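Local coordinates for protein PelD (Pseudomonas aeruginosa, PDB 4ETX) that binds cyclic di-GMP as an effector in pellicle formation, this chain being the part of the membrane protein that holds its GAF and GGDEF-like domains, at residues 12-17 against 150-155; 167-172 against 215-220; 188-193 against 229-234. One frame throughout, in Å; residues are numbered along the deposited sequence.

Interaction 1: residues 12-17 against 150-155; sequences GLRQLL and ADLLQS
L17 rests its CD2 methyl over one face of the flat peptide group that joins L152 to L153, lying above the carbonyl oxygen: CD2 of L17 is 3.4 Å from O of L152. The same methyl also reaches the start of the opposing leucine, with CD2 of L17 and CB of L152 3.8 Å apart. The other flat group, the guanidinium of R14, is not what L152 touches. CG of R14 lies 3.8 Å from CD2 of L152, and CB and CD of R14 flank that methyl almost as closely, so the leucine butts at about a right angle against the aliphatic stem. With CG anti to the backbone N (chi1 -167°) that stem runs past L152, and a bend at the third torsion (72°) carries the polar end away, where NH1 is hydrogen-bonded to Y173 OH. L152 has CG on the side of its own backbone N (chi1 -78°), and its two methyls share the work: CD2 takes R14, while CD1 meets CD2 of L13 at 4.0 Å. L17 and L153 add a looser touch, CD1 to CD2 at 4.4 Å. No hydrogen bond crosses between the two segments; apart from the L17 methyl on the L152 peptide, the contact is made between aliphatic carbons. The N-terminal helix 2-18, which carries Q4 and R7, residues that contact cyclic di-GMP in the ligand-bound protein, is thereby packed against the last turn of helix 136-153 of the GAF domain. P26 and L30 adjoin L17, and T33 of helix 31-41 adjoins L13. From the GGDEF-like domain, helix 165-184 closes in with Y173 against L152, with R176 salt-bridged to D151 and with Q172 hydrogen-bonded to the D151 carbonyl.

Interaction 2: residues 167-172 against 215-220; sequences AQRFSQ and LDVQLR
F170 makes the one aromatic contact here, a CH-pi interaction in which CB of L219 stands over the face of the ring, 4.3 Å from its centroid and only 12° off the ring normal. At the edge, near the ring plane, the backbone of V217 comes in: CD1 of F170 is 3.6 Å from O of V217, with CE1 at a similar distance from the same oxygen. The ring therefore spans the peptide run from V217 to L219, with side-chain carbon above it and a carbonyl at its rim. Its first torsion of -174° turns CG away from the helix backbone N, sending the ring out toward the strand.

Aliphatic contacts complete the interface. The two methyls of V217 part company, CG2 going to CD1 of F170 at 3.7 Å and CG1 to CD of R169, also at 3.7 Å, so the arginine takes part through its methylene stem. One turn earlier, CD1 of L219 covers A167, lying 3.6 Å from its CA and 3.8 Å from its CB. No hydrogen bond joins the segments.

Just before the strand, D216 belongs to the cyclic di-GMP site, empty of ligand in this model; with R213 it forms the RxxD pattern of the inhibitory site of GGDEF domains. The axes of helix segment 167-172 and strand segment 217-220 cross at 121° between their N-to-C directions and approach to 7.6 Å. F170 also reaches L231 and L233 of the adjacent strand 228-234, so the helix packs on the sheet, while Q218 NE2 is hydrogen-bonded to the L208 carbonyl of helix 201-210.

Interaction 3: residues 188-193 against 229-234; sequences ACLYAF and VLLVLL
The carbonyl oxygen of L234 is gripped twice, by N of C189 across the strands at 3.2 Å and by the hydroxyl of T237, a residue of the cyclic di-GMP site. The cross-strand donor is tilted 29° from the carbonyl plane, whereas the return bond, from N of L234 to O of C189 at 2.8 Å, runs nearly along the C=O axis. Y191 with V232 and F193 with L230 are the next hydrogen-bonded pairs; the shortest bond links N of V232 to O of Y191 at 2.7 Å. These are the two central strands of the four-stranded antiparallel sheet of the GGDEF-like domain, which has helices on both faces. On the face of Y191, F193, V232 and L234, the rings are met at their edges: CE2 of F193 is 3.8 Å from CG2 of V232, and CE2 of Y191 is 3.9 Å from CD1 of L234. Helix 239-256 covers this side, its S242 carbonyl hydrogen-bonded to Y191 OH. On the other face CD2 of L190 wedges between L231 and L233, 3.9 Å from CG of L231, and CB of A192 lies 3.6 Å from CD1 of L231. Helix 165-184 covers this side, with F170 against L190.

From the N terminus, helix 2-18 starts the chain, and interaction 1 closes a loop of 132 residues, most of the GAF domain, by bringing that helix to the end of helix 136-153. It is complete before interaction 2 opens on helix 165-184. Interactions 2 and 3 then cross: 167-172, 188-193, 215-220 and 229-234 follow in turn, so the first pairs with the third and the second with the fourth. Strands 217-222 and 228-234 are sheet neighbours, joined by the V217–L233 and L219–L231 backbone bonds. Helix 165-184 links the domains, joining segment 150-155 of interaction 1 directly to interaction 2.

Interaction 1: residues 12-17 against 150-155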
loop_
_atom_site.group_PDB
_atom_site.type_symbol
_atom_site.label_atom_id
_atom_site.label_comp_id
_atom_site.label_asym_id
_atom_site.label_seq_id
_atom_site.Cartn_x
_atom_site.Cartn_y
_atom_site.Cartn_z
ATOM N N GLY A 12 7.728 8.834 -2.805
ATOM C CA GLY A 12 8.615 9.154 -3.931
ATOM C C GLY A 12 8.098 8.670 -5.283
ATOM O O GLY A 12 8.061 9.443 -6.267
ATOM N N LEU A 13 7.721 7.389 -5.341
ATOM C CA LEU A 13 7.079 6.815 -6.526
ATOM C C LEU A 13 5.778 7.523 -6.930
ATOM O O LEU A 13 5.582 7.813 -8.126
ATOM C CB LEU A 13 6.823 5.307 -6.356
ATOM C CG LEU A 13 6.353 4.554 -7.608
ATOM C CD1 LEU A 13 7.424 4.657 -8.731
ATOM C CD2 LEU A 13 6.054 3.102 -7.264
ATOM N N ARG A 14 4.896 7.785 -5.955
ATOM C CA ARG A 14 3.638 8.486 -6.237
ATOM C C ARG A 14 3.893 9.869 -6.829
ATOM O O ARG A 14 3.162 10.311 -7.724
ATOM C CB ARG A 14 2.749 8.587 -4.979
ATOM C CG ARG A 14 1.305 9.027 -5.229
ATOM C CD ARG A 14 0.461 8.980 -3.925
ATOM N NE ARG A 14 0.837 10.047 -2.992
ATOM C CZ ARG A 14 0.178 10.353 -1.881
ATOM N NH1 ARG A 14 -0.907 9.673 -1.535
ATOM N NH2 ARG A 14 0.590 11.362 -1.126
ATOM N N GLN A 15 4.942 10.536 -6.343
ATOM C CA GLN A 15 5.311 11.858 -6.846
ATOM C C GLN A 15 5.696 11.833 -8.334
ATOM O O GLN A 15 5.246 12.679 -9.117
ATOM C CB GLN A 15 6.441 12.442 -5.995
ATOM C CG GLN A 15 7.002 13.758 -6.518
ATOM C CD GLN A 15 7.462 14.669 -5.408
ATOM O OE1 GLN A 15 8.622 15.074 -5.361
ATOM N NE2 GLN A 15 6.550 14.997 -4.495
ATOM N N LEU A 16 6.533 10.864 -8.701
ATOM C CA LEU A 16 6.976 10.671 -10.076
ATOM C C LEU A 16 5.788 10.365 -10.991
ATOM O O LEU A 16 5.671 10.909 -12.099
ATOM C CB LEU A 16 8.008 9.539 -10.129
ATOM C CG LEU A 16 9.515 9.816 -9.979
ATOM C CD1 LEU A 16 9.901 11.270 -9.692
ATOM C CD2 LEU A 16 10.143 8.871 -8.964
ATOM N N LEU A 17 4.903 9.511 -10.495
ATOM C CA LEU A 17 3.676 9.146 -11.180
ATOM C C LEU A 17 2.825 10.384 -11.445
ATOM O O LEU A 17 2.357 10.598 -12.565
ATOM C CB LEU A 17 2.901 8.176 -10.303
ATOM C CG LEU A 17 2.293 6.877 -10.841
ATOM C CD1 LEU A 17 2.811 6.456 -12.220
ATOM C CD2 LEU A 17 2.507 5.771 -9.799
ATOM N N ALA A 150 1.743 -1.825 -7.577
ATOM C CA ALA A 150 0.645 -2.149 -8.472
ATOM C C ALA A 150 -0.581 -1.247 -8.258
ATOM O O ALA A 150 -1.178 -0.759 -9.243
ATOM C CB ALA A 150 0.280 -3.625 -8.356
ATOM N N ASP A 151 -0.930 -0.994 -6.986
ATOM C CA ASP A 151 -2.033 -0.098 -6.644
ATOM C C ASP A 151 -1.793 1.321 -7.180
ATOM O O ASP A 151 -2.724 1.966 -7.668
ATOM C CB ASP A 151 -2.218 0.012 -5.125
ATOM C CG ASP A 151 -2.748 -1.258 -4.485
ATOM O OD1 ASP A 151 -3.145 -2.222 -5.204
ATOM O OD2 ASP A 151 -2.774 -1.277 -3.232
ATOM N N LEU A 152 -0.552 1.803 -7.050
ATOM C CA LEU A 152 -0.181 3.159 -7.490
ATOM C C LEU A 152 -0.193 3.296 -9.001
ATOM O O LEU A 152 -0.522 4.361 -9.534
ATOM C CB LEU A 152 1.203 3.549 -6.954
ATOM C CG LEU A 152 1.357 3.995 -5.492
ATOM C CD1 LEU A 152 2.832 4.164 -5.155
ATOM C CD2 LEU A 152 0.605 5.283 -5.183
ATOM N N LEU A 153 0.183 2.218 -9.684
ATOM C CA LEU A 153 0.186 2.180 -11.142
ATOM C C LEU A 153 -1.242 2.152 -11.670
ATOM O O LEU A 153 -1.510 2.713 -12.728
ATOM C CB LEU A 153 0.984 0.982 -11.667
ATOM C CG LEU A 153 2.505 1.006 -11.468
ATOM C CD1 LEU A 153 3.090 -0.384 -11.675
ATOM C CD2 LEU A 153 3.195 2.031 -12.381
ATOM N N GLN A 154 -2.141 1.526 -10.906
ATOM C CA GLN A 154 -3.591 1.462 -11.180
ATOM C C GLN A 154 -4.201 2.851 -11.451
ATOM O O GLN A 154 -5.418 3.019 -11.423
ATOM C CB GLN A 154 -4.307 0.786 -9.990
ATOM C CG GLN A 154 -5.699 0.187 -10.270
ATOM C CD GLN A 154 -6.546 -0.005 -9.003
ATOM O OE1 GLN A 154 -7.537 0.699 -8.799
ATOM N NE2 GLN A 154 -6.154 -0.958 -8.150
ATOM N N SER A 155 -3.339 3.833 -11.730
ATOM C CA SER A 155 -3.713 5.254 -11.861
ATOM C C SER A 155 -4.511 5.618 -13.124
ATOM O O SER A 155 -4.395 6.733 -13.647
ATOM C CB SER A 155 -2.472 6.151 -11.734
ATOM O OG SER A 155 -1.637 6.031 -12.874
#

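Interaction 2: residues 167-172 against 215-220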
loop_
_atom_site.group_PDB
_atom_site.type_symbol
_atom_site.label_atom_id
_atom_site.label_comp_id
_atom_site.label_asym_id
_atom_site.label_seq_id
_atom_site.Cartn_x
_atom_site.Cartn_y
_atom_site.Cartn_z
ATOM N N ALA A 167 -12.729 9.488 -2.222
ATOM C CA ALA A 167 -13.370 8.250 -1.759
ATOM C C ALA A 167 -12.727 6.998 -2.383
ATOM O O ALA A 167 -12.564 5.978 -1.716
ATOM C CB ALA A 167 -14.859 8.287 -2.054
ATOM N N GLN A 168 -12.377 7.087 -3.666
ATOM C CA GLN A 168 -11.742 5.983 -4.395
ATOM C C GLN A 168 -10.388 5.629 -3.797
ATOM O O GLN A 168 -10.090 4.455 -3.604
ATOM C CB GLN A 168 -11.567 6.332 -5.883
ATOM C CG GLN A 168 -12.736 5.938 -6.786
ATOM C CD GLN A 168 -12.860 6.842 -8.014
ATOM O OE1 GLN A 168 -12.015 7.705 -8.259
ATOM N NE2 GLN A 168 -13.932 6.659 -8.780
ATOM N N ARG A 169 -9.584 6.652 -3.502
ATOM C CA ARG A 169 -8.247 6.463 -2.911
ATOM C C ARG A 169 -8.303 5.866 -1.491
ATOM O O ARG A 169 -7.526 4.968 -1.178
ATOM C CB ARG A 169 -7.435 7.776 -2.934
ATOM C CG ARG A 169 -5.927 7.612 -2.611
ATOM C CD ARG A 169 -5.189 8.961 -2.498
ATOM N NE ARG A 169 -5.092 9.668 -3.779
ATOM C CZ ARG A 169 -5.774 10.772 -4.095
ATOM N NH1 ARG A 169 -6.610 11.335 -3.225
ATOM N NH2 ARG A 169 -5.616 11.325 -5.288
ATOM N N PHE A 170 -9.214 6.381 -0.651
ATOM C CA PHE A 170 -9.464 5.861 0.707
ATOM C C PHE A 170 -9.877 4.385 0.693
ATOM O O PHE A 170 -9.387 3.579 1.481
ATOM C CB PHE A 170 -10.573 6.677 1.411
ATOM C CG PHE A 170 -10.790 6.291 2.860
ATOM C CD1 PHE A 170 -10.140 6.986 3.878
ATOM C CD2 PHE A 170 -11.622 5.235 3.194
ATOM C CE1 PHE A 170 -10.308 6.623 5.209
ATOM C CE2 PHE A 170 -11.804 4.862 4.524
ATOM C CZ PHE A 170 -11.142 5.559 5.532
ATOM N N SER A 171 -10.818 4.051 -0.181
ATOM C CA SER A 171 -11.281 2.678 -0.317
ATOM C C SER A 171 -10.164 1.701 -0.731
ATOM O O SER A 171 -10.065 0.603 -0.189
ATOM C CB SER A 171 -12.439 2.617 -1.321
ATOM O OG SER A 171 -12.716 1.275 -1.666
ATOM N N GLN A 172 -9.326 2.110 -1.683
ATOM C CA GLN A 172 -8.260 1.252 -2.175
ATOM C C GLN A 172 -7.210 1.109 -1.081
ATOM O O GLN A 172 -6.785 -0.006 -0.774
ATOM C CB GLN A 172 -7.612 1.817 -3.452
ATOM C CG GLN A 172 -6.476 0.925 -4.013
ATOM C CD GLN A 172 -5.450 1.687 -4.829
ATOM O OE1 GLN A 172 -4.807 2.613 -4.333
ATOM N NE2 GLN A 172 -5.257 1.269 -6.081
ATOM N N LEU A 215 0.354 10.062 2.160
ATOM C CA LEU A 215 -0.275 8.698 2.269
ATOM C C LEU A 215 -1.481 8.607 3.219
ATOM O O LEU A 215 -2.337 7.728 3.082
ATOM C CB LEU A 215 0.749 7.604 2.624
ATOM C CG LEU A 215 1.205 6.591 1.553
ATOM C CD1 LEU A 215 1.430 7.203 0.211
ATOM C CD2 LEU A 215 2.402 5.709 1.995
ATOM N N ASP A 216 -1.564 9.514 4.189
ATOM C CA ASP A 216 -2.811 9.567 4.973
ATOM C C ASP A 216 -3.947 9.877 4.016
ATOM O O ASP A 216 -3.772 10.685 3.109
ATOM C CB ASP A 216 -2.690 10.589 6.090
ATOM C CG ASP A 216 -1.542 10.255 7.042
ATOM O OD1 ASP A 216 -1.069 9.077 7.073
ATOM O OD2 ASP A 216 -1.111 11.154 7.773
ATOM N N VAL A 217 -5.078 9.181 4.167
ATOM C CA VAL A 217 -6.257 9.446 3.325
ATOM C C VAL A 217 -7.492 9.697 4.191
ATOM O O VAL A 217 -7.642 9.093 5.271
ATOM C CB VAL A 217 -6.561 8.299 2.295
ATOM C CG1 VAL A 217 -5.573 8.330 1.130
ATOM C CG2 VAL A 217 -6.539 6.927 2.954
ATOM N N GLN A 218 -8.388 10.564 3.726
ATOM C CA GLN A 218 -9.533 10.957 4.557
ATOM C C GLN A 218 -10.839 10.763 3.842
ATOM O O GLN A 218 -10.882 10.746 2.608
ATOM C CB GLN A 218 -9.408 12.420 5.010
ATOM C CG GLN A 218 -8.024 12.775 5.585
ATOM C CD GLN A 218 -7.917 14.229 6.045
ATOM O OE1 GLN A 218 -8.641 15.101 5.555
ATOM N NE2 GLN A 218 -6.979 14.502 6.971
ATOM N N LEU A 219 -11.911 10.635 4.625
ATOM C CA LEU A 219 -13.269 10.581 4.080
ATOM C C LEU A 219 -14.171 11.396 4.992
ATOM O O LEU A 219 -14.162 11.197 6.208
ATOM C CB LEU A 219 -13.764 9.140 4.008
ATOM C CG LEU A 219 -14.909 8.773 3.076
ATOM C CD1 LEU A 219 -14.431 8.856 1.628
ATOM C CD2 LEU A 219 -15.377 7.359 3.420
ATOM N N ARG A 220 -14.909 12.334 4.395
ATOM C CA ARG A 220 -15.849 13.205 5.105
ATOM C C ARG A 220 -17.222 12.574 5.070
ATOM O O ARG A 220 -17.718 12.266 3.984
ATOM C CB ARG A 220 -15.936 14.563 4.406
ATOM C CG ARG A 220 -14.584 15.195 4.121
ATOM C CD ARG A 220 -14.676 16.329 3.083
ATOM N NE ARG A 220 -15.119 15.894 1.756
ATOM C CZ ARG A 220 -15.002 16.627 0.649
ATOM N NH1 ARG A 220 -14.426 17.828 0.694
ATOM N NH2 ARG A 220 -15.449 16.158 -0.511
#

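Interaction 3: residues 188-193 against 229-234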
loop_
_atom_site.group_PDB
_atom_site.type_symbol
_atom_site.label_atom_id
_atom_site.label_comp_id
_atom_site.label_asym_id
_atom_site.label_seq_id
_atom_site.Cartn_x
_atom_site.Cartn_y
_atom_site.Cartn_z
ATOM N N ALA A 188 -1.587 -0.679 10.588
ATOM C CA ALA A 188 -2.126 0.597 10.091
ATOM C C ALA A 188 -3.083 1.067 11.178
ATOM O O ALA A 188 -3.429 0.277 12.074
ATOM C CB ALA A 188 -2.858 0.402 8.768
ATOM N N CYS A 189 -3.507 2.328 11.096
ATOM C CA CYS A 189 -4.423 2.895 12.079
ATOM C C CYS A 189 -5.527 3.744 11.457
ATOM O O CYS A 189 -5.266 4.563 10.565
ATOM C CB CYS A 189 -3.659 3.742 13.090
ATOM S SG CYS A 189 -4.654 4.103 14.575
ATOM N N LEU A 190 -6.758 3.535 11.932
ATOM C CA LEU A 190 -7.896 4.356 11.544
ATOM C C LEU A 190 -8.296 5.221 12.725
ATOM O O LEU A 190 -8.538 4.696 13.829
ATOM C CB LEU A 190 -9.102 3.479 11.190
ATOM C CG LEU A 190 -9.455 3.143 9.742
ATOM C CD1 LEU A 190 -10.529 2.074 9.723
ATOM C CD2 LEU A 190 -9.924 4.387 8.953
ATOM N N TYR A 191 -8.374 6.523 12.497
ATOM C CA TYR A 191 -8.939 7.456 13.464
ATOM C C TYR A 191 -10.251 7.970 12.901
ATOM O O TYR A 191 -10.300 8.405 11.734
ATOM C CB TYR A 191 -7.999 8.672 13.665
ATOM C CG TYR A 191 -6.842 8.489 14.630
ATOM C CD1 TYR A 191 -7.051 8.492 16.020
ATOM C CD2 TYR A 191 -5.520 8.327 14.160
ATOM C CE1 TYR A 191 -5.977 8.343 16.920
ATOM C CE2 TYR A 191 -4.459 8.162 15.040
ATOM C CZ TYR A 191 -4.692 8.159 16.421
ATOM O OH TYR A 191 -3.646 7.989 17.303
ATOM N N ALA A 192 -11.288 7.982 13.736
ATOM C CA ALA A 192 -12.525 8.693 13.431
ATOM C C ALA A 192 -12.732 9.898 14.361
ATOM O O ALA A 192 -12.802 9.732 15.595
ATOM C CB ALA A 192 -13.709 7.747 13.559
ATOM N N PHE A 193 -12.891 11.085 13.777
ATOM C CA PHE A 193 -13.157 12.294 14.560
ATOM C C PHE A 193 -14.615 12.718 14.382
ATOM O O PHE A 193 -14.995 13.166 13.312
ATOM C CB PHE A 193 -12.216 13.423 14.140
ATOM C CG PHE A 193 -10.752 13.082 14.265
ATOM C CD1 PHE A 193 -10.094 13.226 15.490
ATOM C CD2 PHE A 193 -10.023 12.609 13.158
ATOM C CE1 PHE A 193 -8.731 12.913 15.622
ATOM C CE2 PHE A 193 -8.648 12.290 13.291
ATOM C CZ PHE A 193 -8.016 12.439 14.509
ATOM N N VAL A 229 -18.383 13.334 10.634
ATOM C CA VAL A 229 -17.252 12.474 11.027
ATOM C C VAL A 229 -16.185 12.547 9.949
ATOM O O VAL A 229 -16.478 12.412 8.766
ATOM C CB VAL A 229 -17.654 10.971 11.207
ATOM C CG1 VAL A 229 -16.427 10.136 11.633
ATOM C CG2 VAL A 229 -18.783 10.803 12.208
ATOM N N LEU A 230 -14.950 12.779 10.366
ATOM C CA LEU A 230 -13.827 12.703 9.471
ATOM C C LEU A 230 -13.021 11.458 9.819
ATOM O O LEU A 230 -12.445 11.371 10.909
ATOM C CB LEU A 230 -12.956 13.952 9.598
ATOM C CG LEU A 230 -11.949 14.030 8.444
ATOM C CD1 LEU A 230 -12.544 14.831 7.270
ATOM C CD2 LEU A 230 -10.611 14.558 8.913
ATOM N N LEU A 231 -13.008 10.502 8.894
ATOM C CA LEU A 231 -12.254 9.249 9.035
ATOM C C LEU A 231 -10.882 9.430 8.392
ATOM O O LEU A 231 -10.780 9.953 7.275
ATOM C CB LEU A 231 -13.009 8.147 8.299
ATOM C CG LEU A 231 -13.054 6.688 8.727
ATOM C CD1 LEU A 231 -13.596 6.563 10.150
ATOM C CD2 LEU A 231 -13.992 5.969 7.746
ATOM N N VAL A 232 -9.835 9.038 9.114
ATOM C CA VAL A 232 -8.488 9.170 8.635
ATOM C C VAL A 232 -7.817 7.793 8.732
ATOM O O VAL A 232 -7.762 7.185 9.829
ATOM C CB VAL A 232 -7.664 10.200 9.454
ATOM C CG1 VAL A 232 -6.295 10.419 8.784
ATOM C CG2 VAL A 232 -8.401 11.564 9.570
ATOM N N LEU A 233 -7.324 7.303 7.597
ATOM C CA LEU A 233 -6.488 6.093 7.598
ATOM C C LEU A 233 -4.995 6.431 7.477
ATOM O O LEU A 233 -4.599 7.215 6.613
ATOM C CB LEU A 233 -6.932 5.116 6.494
ATOM C CG LEU A 233 -6.043 3.894 6.237
ATOM C CD1 LEU A 233 -6.253 2.826 7.342
ATOM C CD2 LEU A 233 -6.303 3.291 4.817
ATOM N N LEU A 234 -4.189 5.819 8.344
ATOM C CA LEU A 234 -2.732 5.939 8.327
ATOM C C LEU A 234 -2.162 4.594 7.857
ATOM O O LEU A 234 -1.949 3.681 8.659
ATOM C CB LEU A 234 -2.205 6.320 9.718
ATOM C CG LEU A 234 -2.954 7.463 10.458
ATOM C CD1 LEU A 234 -2.346 7.704 11.846
ATOM C CD2 LEU A 234 -2.923 8.718 9.659
#